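Local coordinates for iron aquisition yersiniabactin synthesis enzyme, YbtT (PDB 6BA9), which is a low-specificity type II thioesterase that maintains production of the metallophore yersiniabactin, probably by hydrolysing thioesters in its biosynthetic pathway, at residues 185-190 against 212-217; 189-194 against 241-246; 19-24 against 46-51; 59-64 against 165-170. The protein carries 1 engineered substitution. All blocks are in the same frame, centred on the assembly; numbering follows the deposited sequence.

Contact 1: residues 185-190 against 212-217; sequences PLRTPA and WLSHVT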
# COMPACT_ATOMS: atom_id res chain seq x y z
N PRO A 185 11.81 6.59 -15.01
CA PRO A 185 11.38 6.98 -13.67
C PRO A 185 10.02 7.66 -13.74
O PRO A 185 9.62 8.22 -14.77
CB PRO A 185 12.46 7.96 -13.23
CG PRO A 185 12.96 8.55 -14.50
CD PRO A 185 12.90 7.45 -15.51
N LEU A 186 9.30 7.59 -12.64
CA LEU A 186 8.01 8.24 -12.56
C LEU A 186 8.20 9.70 -12.23
O LEU A 186 9.08 10.07 -11.44
CB LEU A 186 7.17 7.58 -11.46
CG LEU A 186 6.69 6.16 -11.74
CD1 LEU A 186 5.57 5.81 -10.75
CD2 LEU A 186 6.19 6.01 -13.16
N ARG A 187 7.39 10.55 -12.86
CA ARG A 187 7.45 11.99 -12.65
C ARG A 187 6.41 12.50 -11.68
O ARG A 187 6.51 13.66 -11.25
CB ARG A 187 7.34 12.72 -13.99
CG ARG A 187 8.61 12.61 -14.80
CD ARG A 187 8.56 11.47 -15.79
NE ARG A 187 9.86 11.25 -16.44
CZ ARG A 187 10.02 10.60 -17.59
NH1 ARG A 187 8.96 10.13 -18.24
NH2 ARG A 187 11.23 10.43 -18.10
N THR A 188 5.44 11.69 -11.29
CA THR A 188 4.48 12.13 -10.29
C THR A 188 5.22 12.48 -9.00
O THR A 188 6.05 11.70 -8.53
CB THR A 188 3.50 10.99 -10.01
OG1 THR A 188 2.69 10.72 -11.18
CG2 THR A 188 2.56 11.32 -8.85
N PRO A 189 4.92 13.62 -8.37
CA PRO A 189 5.59 13.96 -7.11
C PRO A 189 5.32 12.90 -6.06
O PRO A 189 4.18 12.44 -5.89
CB PRO A 189 4.96 15.29 -6.73
CG PRO A 189 4.55 15.88 -8.03
CD PRO A 189 4.06 14.71 -8.84
N ALA A 190 6.37 12.52 -5.34
CA ALA A 190 6.38 11.35 -4.49
C ALA A 190 6.92 11.68 -3.11
O ALA A 190 7.85 12.48 -2.95
CB ALA A 190 7.20 10.23 -5.09
N TRP A 212 13.89 5.28 -8.68
CA TRP A 212 12.72 5.08 -9.52
C TRP A 212 11.85 6.32 -9.68
O TRP A 212 10.86 6.29 -10.42
CB TRP A 212 11.87 3.96 -8.89
CG TRP A 212 12.53 2.64 -8.86
CD1 TRP A 212 13.41 2.18 -7.92
CD2 TRP A 212 12.40 1.60 -9.83
NE1 TRP A 212 13.82 0.91 -8.24
CE2 TRP A 212 13.22 0.54 -9.42
CE3 TRP A 212 11.67 1.47 -11.01
CZ2 TRP A 212 13.31 -0.64 -10.13
CZ3 TRP A 212 11.77 0.30 -11.72
CH2 TRP A 212 12.58 -0.74 -11.28
N LEU A 213 12.19 7.42 -9.01
CA LEU A 213 11.28 8.55 -8.83
C LEU A 213 12.04 9.85 -9.10
O LEU A 213 13.01 10.15 -8.40
CB LEU A 213 10.73 8.53 -7.40
CG LEU A 213 9.98 7.27 -6.98
CD1 LEU A 213 9.70 7.29 -5.47
CD2 LEU A 213 8.68 7.15 -7.76
N SER A 214 11.59 10.60 -10.10
CA SER A 214 12.29 11.84 -10.48
C SER A 214 12.04 13.01 -9.53
O SER A 214 12.87 13.93 -9.46
CB SER A 214 11.86 12.25 -11.89
OG SER A 214 12.28 11.25 -12.78
N HIS A 215 10.92 13.03 -8.82
CA HIS A 215 10.51 14.17 -8.00
C HIS A 215 10.07 13.60 -6.66
O HIS A 215 8.90 13.21 -6.50
CB HIS A 215 9.40 14.97 -8.68
CG HIS A 215 9.82 15.52 -10.00
ND1 HIS A 215 9.25 15.13 -11.19
CD2 HIS A 215 10.80 16.40 -10.33
CE1 HIS A 215 9.85 15.75 -12.19
NE2 HIS A 215 10.79 16.52 -11.69
N VAL A 216 10.99 13.51 -5.71
CA VAL A 216 10.76 12.71 -4.52
C VAL A 216 11.32 13.42 -3.30
O VAL A 216 12.38 14.05 -3.35
CB VAL A 216 11.36 11.30 -4.70
CG1 VAL A 216 12.85 11.37 -4.95
CG2 VAL A 216 11.03 10.41 -3.51
N THR A 217 10.59 13.32 -2.20
CA THR A 217 10.97 13.84 -0.90
C THR A 217 11.00 12.68 0.08
O THR A 217 10.09 11.84 0.07
CB THR A 217 9.94 14.84 -0.40
OG1 THR A 217 9.84 15.94 -1.33
CG2 THR A 217 10.34 15.39 0.98
O HOH W 1 8.76 11.15 -8.83
O HOH W 2 7.70 15.35 -3.39

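Contact 2: residues 189-194 against 241-246; sequences PALLLC and VRHFPH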
# COMPACT_ATOMS: atom_id res chain seq x y z
N PRO A 189 4.92 13.62 -8.37
CA PRO A 189 5.59 13.96 -7.11
C PRO A 189 5.32 12.90 -6.06
O PRO A 189 4.18 12.44 -5.89
CB PRO A 189 4.96 15.29 -6.73
CG PRO A 189 4.55 15.88 -8.03
CD PRO A 189 4.06 14.71 -8.84
N ALA A 190 6.37 12.52 -5.34
CA ALA A 190 6.38 11.35 -4.49
C ALA A 190 6.92 11.68 -3.11
O ALA A 190 7.85 12.48 -2.95
CB ALA A 190 7.20 10.23 -5.09
N LEU A 191 6.33 11.02 -2.11
CA LEU A 191 6.77 11.09 -0.73
C LEU A 191 7.10 9.69 -0.25
O LEU A 191 6.31 8.76 -0.46
CB LEU A 191 5.65 11.65 0.14
CG LEU A 191 5.84 11.63 1.65
CD1 LEU A 191 7.04 12.50 2.08
CD2 LEU A 191 4.56 12.09 2.34
N LEU A 192 8.26 9.53 0.38
CA LEU A 192 8.70 8.28 0.96
C LEU A 192 8.57 8.37 2.47
O LEU A 192 9.05 9.34 3.08
CB LEU A 192 10.17 8.03 0.61
CG LEU A 192 10.56 8.00 -0.87
CD1 LEU A 192 12.05 7.73 -1.04
CD2 LEU A 192 9.76 6.98 -1.64
N LEU A 193 7.90 7.38 3.06
CA LEU A 193 7.74 7.28 4.50
C LEU A 193 8.36 5.98 4.99
O LEU A 193 8.27 4.94 4.32
CB LEU A 193 6.25 7.31 4.87
CG LEU A 193 5.46 8.56 4.52
CD1 LEU A 193 4.02 8.38 4.94
CD2 LEU A 193 6.06 9.78 5.19
N CYS A 194 8.97 6.04 6.16
CA CYS A 194 9.45 4.85 6.84
C CYS A 194 9.21 5.01 8.34
O CYS A 194 8.92 6.11 8.83
CB CYS A 194 10.91 4.53 6.50
SG CYS A 194 12.10 5.70 7.22
N VAL A 241 -0.45 15.26 4.16
CA VAL A 241 -1.04 16.56 3.84
C VAL A 241 0.04 17.62 3.66
O VAL A 241 -0.00 18.42 2.72
CB VAL A 241 -2.08 16.97 4.90
CG1 VAL A 241 -2.62 18.37 4.58
CG2 VAL A 241 -3.21 15.97 4.95
N ARG A 242 1.03 17.64 4.57
CA ARG A 242 2.10 18.65 4.54
C ARG A 242 2.84 18.65 3.21
O ARG A 242 3.31 19.71 2.75
CB ARG A 242 3.14 18.36 5.64
CG ARG A 242 2.73 18.72 7.03
CD ARG A 242 3.90 18.47 7.99
NE ARG A 242 5.06 19.32 7.67
CZ ARG A 242 6.29 18.89 7.38
NH1 ARG A 242 6.59 17.60 7.38
NH2 ARG A 242 7.24 19.77 7.10
N HIS A 243 3.00 17.48 2.60
CA HIS A 243 3.84 17.36 1.42
C HIS A 243 3.12 17.53 0.09
O HIS A 243 3.79 17.58 -0.94
CB HIS A 243 4.60 16.02 1.43
CG HIS A 243 5.73 15.99 2.42
ND1 HIS A 243 5.58 15.58 3.72
CD2 HIS A 243 7.03 16.37 2.29
CE1 HIS A 243 6.74 15.69 4.35
NE2 HIS A 243 7.63 16.16 3.50
N PHE A 244 1.79 17.62 0.07
CA PHE A 244 1.02 17.80 -1.16
C PHE A 244 0.07 18.98 -1.01
O PHE A 244 -1.14 18.85 -1.21
CB PHE A 244 0.30 16.50 -1.54
CG PHE A 244 1.25 15.37 -1.81
CD1 PHE A 244 1.88 15.25 -3.04
CD2 PHE A 244 1.58 14.47 -0.82
CE1 PHE A 244 2.78 14.23 -3.29
CE2 PHE A 244 2.49 13.45 -1.06
CZ PHE A 244 3.09 13.33 -2.28
N PRO A 245 0.60 20.16 -0.68
CA PRO A 245 -0.30 21.31 -0.46
C PRO A 245 -1.09 21.70 -1.69
O PRO A 245 -2.21 22.22 -1.55
CB PRO A 245 0.67 22.42 -0.03
CG PRO A 245 1.99 22.02 -0.59
CD PRO A 245 2.01 20.53 -0.48
N HIS A 246 -0.54 21.49 -2.88
CA HIS A 246 -1.30 21.75 -4.10
C HIS A 246 -2.58 20.93 -4.13
O HIS A 246 -3.68 21.46 -4.38
CB HIS A 246 -0.43 21.47 -5.34
CG HIS A 246 0.11 20.06 -5.42
ND1 HIS A 246 0.93 19.51 -4.46
CD2 HIS A 246 -0.03 19.11 -6.38
CE1 HIS A 246 1.26 18.28 -4.82
NE2 HIS A 246 0.69 18.01 -5.98

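Contact 3: residues 19-24 against 46-51; sequences MCPFAG and VTWPGR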
# COMPACT_ATOMS: atom_id res chain seq x y z
N MET A 19 -5.80 4.42 -0.77
CA MET A 19 -4.80 3.69 -0.01
C MET A 19 -4.79 2.22 -0.38
O MET A 19 -5.82 1.54 -0.25
CB MET A 19 -5.08 3.81 1.49
CG MET A 19 -4.14 3.01 2.37
SD MET A 19 -2.49 3.71 2.38
CE MET A 19 -1.68 2.55 3.46
N CYS A 20 -3.62 1.69 -0.71
CA CYS A 20 -3.39 0.28 -0.98
C CYS A 20 -2.84 -0.40 0.28
O CYS A 20 -1.84 0.06 0.85
CB CYS A 20 -2.37 0.14 -2.11
SG CYS A 20 -2.99 0.76 -3.69
N PRO A 21 -3.45 -1.49 0.73
CA PRO A 21 -3.06 -2.10 2.00
C PRO A 21 -1.84 -3.01 1.88
O PRO A 21 -1.37 -3.36 0.79
CB PRO A 21 -4.31 -2.89 2.38
CG PRO A 21 -4.86 -3.33 1.09
CD PRO A 21 -4.66 -2.13 0.18
N PHE A 22 -1.32 -3.41 3.04
CA PHE A 22 -0.24 -4.37 3.14
C PHE A 22 -0.76 -5.80 2.87
O PHE A 22 -1.97 -6.06 2.76
CB PHE A 22 0.40 -4.27 4.53
CG PHE A 22 -0.59 -4.22 5.66
CD1 PHE A 22 -0.95 -3.02 6.23
CD2 PHE A 22 -1.19 -5.39 6.13
CE1 PHE A 22 -1.89 -2.97 7.27
CE2 PHE A 22 -2.12 -5.34 7.16
CZ PHE A 22 -2.47 -4.14 7.73
N ALA A 23 0.19 -6.72 2.72
CA ALA A 23 -0.16 -8.12 2.48
C ALA A 23 -0.94 -8.67 3.67
O ALA A 23 -0.59 -8.43 4.83
CB ALA A 23 1.11 -8.95 2.29
N GLY A 24 -2.02 -9.38 3.37
CA GLY A 24 -2.93 -9.83 4.39
C GLY A 24 -3.88 -8.76 4.87
O GLY A 24 -4.73 -9.04 5.73
N VAL A 46 -8.35 0.25 -0.94
CA VAL A 46 -8.38 -0.76 -2.00
C VAL A 46 -8.49 -2.14 -1.37
O VAL A 46 -7.75 -2.46 -0.43
CB VAL A 46 -7.11 -0.66 -2.87
CG1 VAL A 46 -7.14 -1.68 -3.99
CG2 VAL A 46 -6.96 0.73 -3.45
N THR A 47 -9.41 -2.96 -1.88
CA THR A 47 -9.58 -4.34 -1.44
C THR A 47 -8.87 -5.27 -2.41
O THR A 47 -9.14 -5.22 -3.62
CB THR A 47 -11.06 -4.71 -1.46
OG1 THR A 47 -11.83 -3.75 -0.74
CG2 THR A 47 -11.29 -6.09 -0.88
N TRP A 48 -8.00 -6.13 -1.90
CA TRP A 48 -7.42 -7.18 -2.74
C TRP A 48 -8.47 -8.27 -3.00
O TRP A 48 -9.16 -8.70 -2.07
CB TRP A 48 -6.21 -7.81 -2.06
CG TRP A 48 -5.03 -6.91 -1.71
CD1 TRP A 48 -4.18 -7.10 -0.67
CD2 TRP A 48 -4.56 -5.73 -2.41
NE1 TRP A 48 -3.20 -6.13 -0.66
CE2 TRP A 48 -3.42 -5.28 -1.71
CE3 TRP A 48 -4.98 -5.02 -3.53
CZ2 TRP A 48 -2.69 -4.16 -2.08
CZ3 TRP A 48 -4.25 -3.89 -3.91
CH2 TRP A 48 -3.12 -3.48 -3.18
N PRO A 49 -8.63 -8.71 -4.24
CA PRO A 49 -9.55 -9.82 -4.51
C PRO A 49 -9.33 -10.99 -3.56
O PRO A 49 -8.21 -11.30 -3.13
CB PRO A 49 -9.24 -10.18 -5.97
CG PRO A 49 -8.83 -8.86 -6.57
CD PRO A 49 -8.06 -8.16 -5.48
N GLY A 50 -10.45 -11.60 -3.17
CA GLY A 50 -10.47 -12.78 -2.34
C GLY A 50 -11.00 -12.57 -0.94
O GLY A 50 -11.08 -13.55 -0.18
N ARG A 51 -11.34 -11.34 -0.56
CA ARG A 51 -11.81 -11.07 0.79
C ARG A 51 -12.80 -9.92 0.74
O ARG A 51 -12.94 -9.23 -0.28
CB ARG A 51 -10.65 -10.71 1.72
CG ARG A 51 -10.01 -9.34 1.40
CD ARG A 51 -8.47 -9.35 1.52
NE ARG A 51 -7.85 -10.06 0.39
CZ ARG A 51 -6.57 -10.38 0.32
NH1 ARG A 51 -5.74 -10.09 1.32
NH2 ARG A 51 -6.12 -11.02 -0.75

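Contact 4: residues 59-64 against 165-170; sequences PLRSIT and LRADFY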
# COMPACT_ATOMS: atom_id res chain seq x y z
N PRO A 59 -7.83 -14.91 -5.15
CA PRO A 59 -6.81 -13.88 -4.96
C PRO A 59 -5.79 -13.90 -6.09
O PRO A 59 -5.47 -14.96 -6.66
CB PRO A 59 -6.18 -14.24 -3.60
CG PRO A 59 -6.52 -15.64 -3.36
CD PRO A 59 -7.79 -15.93 -4.09
N LEU A 60 -5.31 -12.72 -6.42
CA LEU A 60 -4.27 -12.57 -7.43
C LEU A 60 -2.88 -12.77 -6.84
O LEU A 60 -2.64 -12.60 -5.64
CB LEU A 60 -4.37 -11.20 -8.10
CG LEU A 60 -5.73 -10.90 -8.73
CD1 LEU A 60 -5.65 -9.65 -9.54
CD2 LEU A 60 -6.23 -12.07 -9.60
N ARG A 61 -1.96 -13.16 -7.71
CA ARG A 61 -0.59 -13.51 -7.34
C ARG A 61 0.44 -12.62 -8.03
O ARG A 61 1.63 -12.98 -8.08
CB ARG A 61 -0.35 -14.99 -7.62
CG ARG A 61 -1.36 -15.84 -6.85
CD ARG A 61 -1.03 -17.30 -6.91
NE ARG A 61 -0.96 -17.84 -8.26
CZ ARG A 61 -1.98 -18.40 -8.91
NH1 ARG A 61 -3.19 -18.47 -8.37
NH2 ARG A 61 -1.78 -18.88 -10.13
N SER A 62 0.01 -11.45 -8.51
CA SER A 62 0.86 -10.52 -9.25
C SER A 62 0.54 -9.08 -8.86
O SER A 62 -0.62 -8.64 -8.95
CB SER A 62 0.60 -10.71 -10.75
OG SER A 62 1.03 -9.61 -11.50
N ILE A 63 1.57 -8.33 -8.48
CA ILE A 63 1.46 -6.90 -8.21
C ILE A 63 0.97 -6.15 -9.45
O ILE A 63 0.11 -5.27 -9.37
CB ILE A 63 2.81 -6.35 -7.71
CG1 ILE A 63 3.21 -6.98 -6.37
CG2 ILE A 63 2.78 -4.81 -7.63
CD1 ILE A 63 2.18 -6.78 -5.23
N THR A 64 1.55 -6.45 -10.61
CA THR A 64 1.19 -5.69 -11.81
C THR A 64 -0.26 -5.98 -12.23
O THR A 64 -0.93 -5.09 -12.76
CB THR A 64 2.21 -5.92 -12.94
OG1 THR A 64 2.38 -7.32 -13.17
CG2 THR A 64 3.55 -5.31 -12.62
N LEU A 165 -3.25 -15.28 2.43
CA LEU A 165 -1.97 -14.71 2.82
C LEU A 165 -0.84 -15.18 1.91
O LEU A 165 0.06 -14.40 1.59
CB LEU A 165 -1.67 -15.10 4.26
CG LEU A 165 -2.58 -14.48 5.31
CD1 LEU A 165 -2.55 -15.27 6.62
CD2 LEU A 165 -2.16 -13.07 5.53
N ARG A 166 -0.84 -16.47 1.54
CA ARG A 166 0.21 -16.96 0.66
C ARG A 166 0.12 -16.33 -0.73
O ARG A 166 1.15 -16.04 -1.34
CB ARG A 166 0.16 -18.48 0.55
CG ARG A 166 0.70 -19.18 1.78
CD ARG A 166 0.82 -20.67 1.48
NE ARG A 166 1.41 -21.43 2.58
CZ ARG A 166 2.71 -21.56 2.79
NH1 ARG A 166 3.61 -20.99 2.03
NH2 ARG A 166 3.13 -22.29 3.81
N ALA A 167 -1.10 -16.07 -1.23
CA ALA A 167 -1.23 -15.37 -2.50
C ALA A 167 -0.64 -13.97 -2.41
O ALA A 167 0.15 -13.55 -3.26
CB ALA A 167 -2.70 -15.32 -2.92
N ASP A 168 -1.00 -13.24 -1.35
CA ASP A 168 -0.50 -11.87 -1.18
C ASP A 168 1.02 -11.87 -1.05
O ASP A 168 1.72 -11.07 -1.69
CB ASP A 168 -1.09 -11.22 0.08
CG ASP A 168 -2.57 -10.89 -0.00
OD1 ASP A 168 -3.25 -11.13 -1.02
OD2 ASP A 168 -3.08 -10.39 1.04
N PHE A 169 1.56 -12.74 -0.18
CA PHE A 169 3.00 -12.76 0.04
C PHE A 169 3.77 -13.25 -1.19
O PHE A 169 4.87 -12.76 -1.47
CB PHE A 169 3.34 -13.53 1.32
CG PHE A 169 3.25 -12.68 2.56
CD1 PHE A 169 4.35 -11.95 2.97
CD2 PHE A 169 2.09 -12.60 3.29
CE1 PHE A 169 4.26 -11.16 4.10
CE2 PHE A 169 2.03 -11.79 4.42
CZ PHE A 169 3.11 -11.10 4.80
N TYR A 170 3.19 -14.19 -1.94
CA TYR A 170 3.82 -14.59 -3.20
C TYR A 170 3.87 -13.41 -4.17
O TYR A 170 4.91 -13.14 -4.78
CB TYR A 170 3.14 -15.80 -3.83
CG TYR A 170 3.81 -16.15 -5.15
CD1 TYR A 170 3.40 -15.58 -6.35
CD2 TYR A 170 4.90 -17.00 -5.18
CE1 TYR A 170 4.05 -15.85 -7.52
CE2 TYR A 170 5.55 -17.29 -6.36
CZ TYR A 170 5.13 -16.71 -7.52
OH TYR A 170 5.78 -16.99 -8.71
O HOH W 3 -3.35 -10.71 -3.75

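Contact 1: residues 185-190 against 212-217
Pro185 sets its ring against the hydroxyl of Ser214, with CB and CG of the proline each 3.3 Å from Ser214 OG, while its CA-H turns to the carbonyl O of Trp212. Leu186 pairs with the facing backbone in both directions: its N donates to Trp212 O (3.0 Å), and its O accepts an almost straight bond from Ser214 N (170° at the hydrogen). Its CB meets Leu213 CD2, and the rest of the side chain packs on Phe97 and Arg101 of helix 91-105. Arg187 leaves this pairing, and its carbonyl O takes up the imidazole of His215: with CG anti to the carbonyl carbon (chi1 -60°), ND1 donates over 3.1 Å, the oxygen close to the ring plane. The side chain of Thr188 starts away from 212-217, and its OG1 is bonded to Glu104. Where the backbones part, a water accepts from His215 N and lies 2.8 Å from both Leu186 O and Thr188 O. Pro189 contributes a CA-H contact to His215 O. Pairing resumes one residue out of step at Ala190, whose N donates to His215 O (2.9 Å) and whose O accepts from Thr217 N. Ala190 CB touches Leu213 CD1 and Val216 CG2, both on one side of it. From here 190-195 and 216-222 run on as parallel neighbours, the latter at the border of the mixed sheet of an alpha/beta hydrolase fold.

Contact 2: residues 189-194 against 241-246
The backbones pass Leu191 and His243 with their CA atoms 7.2 Å apart, spread to 8.4 Å between the CA atoms of Pro189 and Phe244, and exchange no hydrogen bond, leaving side chains to fill the gap between a strand start and a helix. Leu191 meets both His243 and Phe244. Its CG lies anti to the backbone N (chi1 172°), and chi2 (63°) then places CD1 over the centre of the His243 imidazole, 3.7 Å from the ring centroid and only 6° off the normal, a face-on CH-pi contact. CD2 comes beside His243 ND1 and CB, so both methyls touch the histidine, and the two side chains cross at about a right angle. A hydrogen bond between ND1 and Gln239 O, one turn back in the same helix, would limit the ring's rotation. This is helix-on-sheet packing of the alpha/beta hydrolase fold, helix 233-243 lying against the parallel strand 190-195 and touching Thr217 on the next strand as well. Phe244 meets the strand nearer its beginning. Its CE2 is 3.8 Å from Leu191 CB, and Pro189 O approaches the ring edge near its plane, 3.5 Å from CE1; Pro189 CB reaches the same CE1 at 4.2 Å. Phe244 also rests on Ile114 of strand 112-116, while beyond it His246 NE2 is hydrogen-bonded to Gln111 O.

Contact 3: residues 19-24 against 46-51
Trp48 buries its indole NE1 beside Pro21 and Phe22 without a hydrogen-bond partner anywhere in the model: Pro21 O and Phe22 O each stand 3.6 Å from NE1. The ring is held instead by carbon contacts. Pro21 and Trp48 meet tip to tip, with Pro21 CG over a face of the five-membered ring, 3.9 Å from its centroid and 24° off the normal, and Pro21 CD over the neighbouring CZ2. At the far end of the indole, Cys20 CB touches CH2 (3.8 Å), and its sulfur lies obliquely to the six-membered ring. These contacts lie at and just past the ends of two parallel strands, 16-20 and 42-46. The one hydrogen bond between the segments runs from Val46 N to Met19 O (2.9 Å); just beyond it Pro21 CD is pressed to 3.2 Å from Val46 O, and Val46 CG2 meets Cys20 SG. After Trp48 the chain makes a type II turn through Pro49 and Gly50 to Arg51. The arginine CG takes the crowded position between backbone N and carbonyl carbon (chi1 70°), and the bent chain folds back over its own turn: NH2 donates to Pro49 O (3.2 Å, 167°), NE only weakly to Trp48 O. In related alpha/beta hydrolases the loop after the strand equivalent to 16-20 commonly carries an oxyanion-hole amide. Around the contact, helix 63-77 covers Cys20, Val46 and Trp48 through Leu66 and Leu70, helix 91-105 meets the indole with Met91 and Val95, and Asp168 of helix 155-174 forms a salt bridge with Arg51 NH1.

Contact 4: residues 59-64 against 165-170
Ala167 receives the incoming loop on its single methyl: Pro59 CB lies 3.7 Å from Ala167 CB, Pro59 CG 3.9 Å from it, and Leu60 O approaches the same carbon. The arrangement is a loop-on-helix contact of the alpha/beta hydrolase fold, in which the lead-in to helix 63-77 lies against helix 155-174, a helix in the insertion between strands 112-116 and 190-195 where thioesterases of this kind commonly carry their lid. Arg61 extends the contact along the helix. Its aliphatic CG passes Ala167 CB at 4.2 Å, and its carbonyl O comes to the edge of the Tyr170 ring, near the ring plane and 3.6 Å from CD1. Tyr170 stands one helical turn after Ala167, with CG anti to the backbone N (chi1 179°), and CD1 also touches Arg61 CB. No direct hydrogen bond joins the segments. A water does so instead, donating both to Leu60 O and to Asp168 OD1, 2.8 Å from each. The other carboxylate oxygen, OD2, besides facing Arg51, accepts from Gly24 N, which probably steadies the carboxylate that accepts from the water. On the loop side, Leu60 sends its side chain back onto Leu66 and Leu69, and Ile63 settles against Met91 and Val95 of helix 91-105. Ser62 occupies the N-cap of helix 63-77, its OG bonded to Gln65 N.

In the fold
Along the chain contact 3 closes first, contact 4 spans from 59-64 to 165-170, and contacts 1 and 2 follow, both starting from the stretch around Pro189 and Ala190. They form two pairs. Contacts 1 and 2, with centres 11 Å apart, lie at the 190-195 and 216-222 border of the sheet, where Thr217 touches His243. Contacts 3 and 4, 10 Å apart between centres, meet through Asp168, which ties helix 155-174 to the loops after strands 16-20 and 42-46. Contact 3 reaches the same sheet as contacts 1 and 2, but contacts 2 and 4 lie on opposite sides of the chain's centre, 27 Å apart between centres. One pair thus packs the 216-222 edge of the sheet; the other joins the insertion to the core.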